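Local coordinates for pyrroline-5-carboxylate reductase catalytic N-terminal domain-containing protein (Sinorhizobium meliloti, PDB 4HUJ) that is of unknown function but probably binds NAD(P)+ through a Rossmann-type domain and is thought to act as an oxidoreductase, at residues D92-A95 with D96-Q100; L156-D159 with P160-T164. All blocks are in the same frame, centred on the assembly; numbering follows the deposited sequence.

Interaction 1: D92-A95 with D96-Q100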
loop_
_atom_site.group_PDB
_atom_site.type_symbol
_atom_site.label_atom_id
_atom_site.label_comp_id
_atom_site.label_asym_id
_atom_site.label_seq_id
_atom_site.Cartn_x
_atom_site.Cartn_y
_atom_site.Cartn_z
ATOM N N ASP A 92 5.909 2.707 -12.454
ATOM C CA ASP A 92 6.955 3.528 -13.071
ATOM C C ASP A 92 7.308 4.809 -12.301
ATOM O O ASP A 92 8.349 5.427 -12.571
ATOM C CB ASP A 92 6.571 3.878 -14.506
ATOM C CG ASP A 92 6.717 2.706 -15.448
ATOM O OD1 ASP A 92 7.773 2.040 -15.419
ATOM O OD2 ASP A 92 5.781 2.465 -16.228
ATOM N N SER A 93 6.448 5.202 -11.363
ATOM C CA SER A 93 6.672 6.393 -10.538
ATOM C C SER A 93 7.545 6.113 -9.316
ATOM O O SER A 93 8.069 7.047 -8.698
ATOM C CB SER A 93 5.336 6.979 -10.059
ATOM O OG SER A 93 4.591 7.519 -11.133
ATOM N N ILE A 94 7.694 4.838 -8.962
ATOM C CA ILE A 94 8.326 4.475 -7.690
ATOM C C ILE A 94 9.781 4.942 -7.579
ATOM O O ILE A 94 10.136 5.615 -6.607
ATOM C CB ILE A 94 8.183 2.958 -7.376
ATOM C CG1 ILE A 94 6.711 2.618 -7.118
ATOM C CG2 ILE A 94 9.009 2.575 -6.155
ATOM C CD1 ILE A 94 6.427 1.110 -6.938
ATOM N N ALA A 95 10.600 4.606 -8.576
ATOM C CA ALA A 95 12.039 4.895 -8.520
ATOM C C ALA A 95 12.344 6.360 -8.189
ATOM O O ALA A 95 13.146 6.632 -7.290
ATOM C CB ALA A 95 12.730 4.466 -9.809
ATOM N N ASP A 96 11.679 7.289 -8.879
ATOM C CA ASP A 96 11.917 8.728 -8.674
ATOM C C ASP A 96 11.457 9.221 -7.304
ATOM O O ASP A 96 11.983 10.211 -6.794
ATOM C CB ASP A 96 11.266 9.576 -9.776
ATOM C CG ASP A 96 12.021 9.519 -11.103
ATOM O OD1 ASP A 96 13.125 8.935 -11.166
ATOM O OD2 ASP A 96 11.496 10.067 -12.096
ATOM N N ILE A 97 10.471 8.546 -6.716
ATOM C CA ILE A 97 10.001 8.892 -5.373
ATOM C C ILE A 97 10.956 8.381 -4.290
ATOM O O ILE A 97 11.423 9.156 -3.455
ATOM C CB ILE A 97 8.548 8.396 -5.117
ATOM C CG1 ILE A 97 7.565 9.168 -6.003
ATOM C CG2 ILE A 97 8.152 8.546 -3.635
ATOM C CD1 ILE A 97 6.180 8.545 -6.094
ATOM N N VAL A 98 11.255 7.085 -4.317
ATOM C CA VAL A 98 12.004 6.449 -3.223
ATOM C C VAL A 98 13.505 6.763 -3.218
ATOM O O VAL A 98 14.171 6.591 -2.197
ATOM C CB VAL A 98 11.767 4.917 -3.154
ATOM C CG1 VAL A 98 10.293 4.615 -2.862
ATOM C CG2 VAL A 98 12.234 4.222 -4.430
ATOM N N THR A 99 14.023 7.230 -4.351
ATOM C CA THR A 99 15.430 7.623 -4.455
ATOM C C THR A 99 15.748 8.852 -3.585
ATOM O O THR A 99 16.910 9.129 -3.300
ATOM C CB THR A 99 15.867 7.844 -5.936
ATOM O OG1 THR A 99 17.298 7.902 -6.019
ATOM C CG2 THR A 99 15.271 9.124 -6.522
ATOM N N GLN A 100 14.703 9.561 -3.156
ATOM C CA GLN A 100 14.831 10.758 -2.319
ATOM C C GLN A 100 15.269 10.435 -0.889
ATOM O O GLN A 100 15.761 11.311 -0.175
ATOM C CB GLN A 100 13.516 11.550 -2.309
ATOM C CG GLN A 100 13.189 12.242 -3.639
ATOM C CD GLN A 100 11.762 12.775 -3.716
ATOM O OE1 GLN A 100 11.210 13.276 -2.731
ATOM N NE2 GLN A 100 11.159 12.674 -4.897
HETATM O O HOH W 1 10.406 6.719 -11.340
#
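Val98 N donates to Ile94 O at 2.9 Å, nearly straight at 171°, in the short helix 94-98, the helical link of a beta-alpha-beta crossover between strands 84-88 and 108-111 of the Rossmann-type domain. One residue on, Thr99 N reaches Ala95 O at 3.1 Å. Before them the pattern is less regular: Ile97 N divides its hydrogen between two weak bonds, to Ser93 O and to Ile94 O, the latter bent to 126°, so Ile94 O receives two amides. Asp96 N does not meet Asp92 O directly; a water accepts from the amide at 2.8 Å and donates to that carbonyl, completing the first turn. The Asp92 carboxylate is engaged elsewhere, OD1 in a salt bridge with Arg124.

The apolar side chains suit the inner face. Ile94 CG2, trans to its backbone N, lies 4.0 Å from Val98 CG2, and both residues pack on Leu87 of strand 84-88. Without the two methyls of Val98, an alanine here would probably leave Ile94 CG2 short of a neighbour and open a gap beside Leu87 and Leu138. Small Ala95 also packs on Leu138, while Ile97 lies against Leu76. At the far end the long side chain of Gln100 folds back, its amide NE2 donating to Asp96 O at 3.2 Å with the donor tilted 21° from the carbonyl plane.

Interaction 2: L156-D159 with P160-T164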
loop_
_atom_site.group_PDB
_atom_site.type_symbol
_atom_site.label_atom_id
_atom_site.label_comp_id
_atom_site.label_asym_id
_atom_site.label_seq_id
_atom_site.Cartn_x
_atom_site.Cartn_y
_atom_site.Cartn_z
ATOM N N LEU A 156 -11.760 -1.696 -2.885
ATOM C CA LEU A 156 -10.995 -1.286 -1.707
ATOM C C LEU A 156 -11.681 -0.150 -0.937
ATOM O O LEU A 156 -11.653 -0.129 0.292
ATOM C CB LEU A 156 -9.570 -0.866 -2.097
ATOM C CG LEU A 156 -8.571 -0.675 -0.951
ATOM C CD1 LEU A 156 -8.140 -2.022 -0.392
ATOM C CD2 LEU A 156 -7.366 0.112 -1.417
ATOM N N ALA A 157 -12.294 0.783 -1.667
ATOM C CA ALA A 157 -12.924 1.964 -1.061
ATOM C C ALA A 157 -14.177 1.632 -0.252
ATOM O O ALA A 157 -14.561 2.388 0.649
ATOM C CB ALA A 157 -13.253 2.995 -2.126
ATOM N N ALA A 158 -14.811 0.512 -0.587
ATOM C CA ALA A 158 -16.065 0.092 0.037
ATOM C C ALA A 158 -15.863 -0.388 1.475
ATOM O O ALA A 158 -14.749 -0.740 1.868
ATOM C CB ALA A 158 -16.715 -0.995 -0.800
ATOM N N ASP A 159 -16.939 -0.382 2.260
ATOM C CA ASP A 159 -16.911 -0.964 3.595
ATOM C C ASP A 159 -16.531 -2.439 3.482
ATOM O O ASP A 159 -17.219 -3.198 2.794
ATOM C CB ASP A 159 -18.283 -0.833 4.265
ATOM C CG ASP A 159 -18.260 -1.187 5.745
ATOM O OD1 ASP A 159 -17.408 -1.990 6.186
ATOM O OD2 ASP A 159 -19.120 -0.652 6.478
ATOM N N PRO A 160 -15.430 -2.846 4.143
ATOM C CA PRO A 160 -14.981 -4.240 4.053
ATOM C C PRO A 160 -15.868 -5.259 4.773
ATOM O O PRO A 160 -15.765 -6.451 4.491
ATOM C CB PRO A 160 -13.589 -4.207 4.692
ATOM C CG PRO A 160 -13.609 -3.024 5.595
ATOM C CD PRO A 160 -14.485 -2.014 4.916
ATOM N N ASP A 161 -16.719 -4.801 5.693
ATOM C CA ASP A 161 -17.637 -5.693 6.414
ATOM C C ASP A 161 -18.944 -5.880 5.640
ATOM O O ASP A 161 -19.719 -4.932 5.489
ATOM C CB ASP A 161 -17.923 -5.156 7.825
ATOM C CG ASP A 161 -18.765 -6.115 8.671
ATOM O OD1 ASP A 161 -18.777 -7.336 8.388
ATOM O OD2 ASP A 161 -19.415 -5.645 9.630
ATOM N N LYS A 162 -19.180 -7.100 5.154
ATOM C CA LYS A 162 -20.375 -7.398 4.361
ATOM C C LYS A 162 -21.334 -8.357 5.064
ATOM O O LYS A 162 -21.847 -9.304 4.451
ATOM C CB LYS A 162 -20.002 -7.930 2.974
ATOM C CG LYS A 162 -19.189 -6.960 2.146
ATOM C CD LYS A 162 -19.826 -6.740 0.780
ATOM C CE LYS A 162 -18.913 -5.941 -0.140
ATOM N NZ LYS A 162 -18.185 -4.834 0.556
ATOM N N GLY A 163 -21.570 -8.103 6.350
ATOM C CA GLY A 163 -22.495 -8.900 7.150
ATOM C C GLY A 163 -21.978 -10.289 7.458
ATOM O O GLY A 163 -21.713 -10.614 8.613
ATOM N N THR A 164 -21.853 -11.113 6.420
ATOM C CA THR A 164 -21.336 -12.472 6.562
ATOM C C THR A 164 -19.944 -12.552 5.932
ATOM O O THR A 164 -19.712 -13.314 4.990
ATOM C CB THR A 164 -22.305 -13.527 5.950
ATOM O OG1 THR A 164 -23.614 -13.370 6.518
ATOM C CG2 THR A 164 -21.822 -14.965 6.212
#
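Asp159 OD1 accepts the backbone N-H of Asp161 at 2.9 Å, bridging the intervening Pro160. The bond is fairly straight, but the amide comes from above the carboxylate plane, 38° out of it. Asp159 has CG trans to its backbone N (chi1 -170°), which swings the carboxylate forward beside the carbonyl carbon and over the following peptide. There OD1 also lies 3.0 Å from Pro160 N, which has no hydrogen to give, so the next amide along is the one it takes.

This is an Asx turn with proline in its middle position, set in the loop between helix 153-156 and strand 166-173. Aspartate suits the first place because its short side chain can stand in for a backbone carbonyl; proline suits the second because its ring fixes phi near the value needed, here -71°. Pro160 is also the closely packed part: its ring is buried against Arg41, Phe191 and Arg167, and its backbone bonds to Arg167 tie the turn to the strand.

The other side faces solvent. Lys162, an exposed residue with a long, adaptable chain, bends at chi2 and chi4 and curls back until NZ is 2.9 Å from Asp159 O and 4.3 Å from Ala158 CB. The two charges stay apart, NZ lying 6.4 Å from Asp159 OD1. Beyond Lys162, Gly163 occupies the centre of a classic gamma turn, its positive phi easily adopted without a side chain, and Thr164 N closes that turn on Lys162 O at 2.7 Å.

How the interactions relate
From the N terminus, the chain first lays down the early parallel strands of the Rossmann-type sheet and reaches interaction 1 just after strand 84-88, where residues 92-100 contain the short helix 94-98, which leads over to strand 108-111. Interaction 1 is complete long before residues 156-164 fold up as interaction 2, after helix 153-156 and ahead of strand 166-173; the two run in series, neither enclosing nor crossing the other. Each closes a local turn within a continuous segment. The centres of interactions 1 and 2 are about 32 Å apart, on opposite sides of the chain's centre. Interaction 1 lies against helix 131-138, whereas interaction 2 sits between helix 32-44 and strand 166-173.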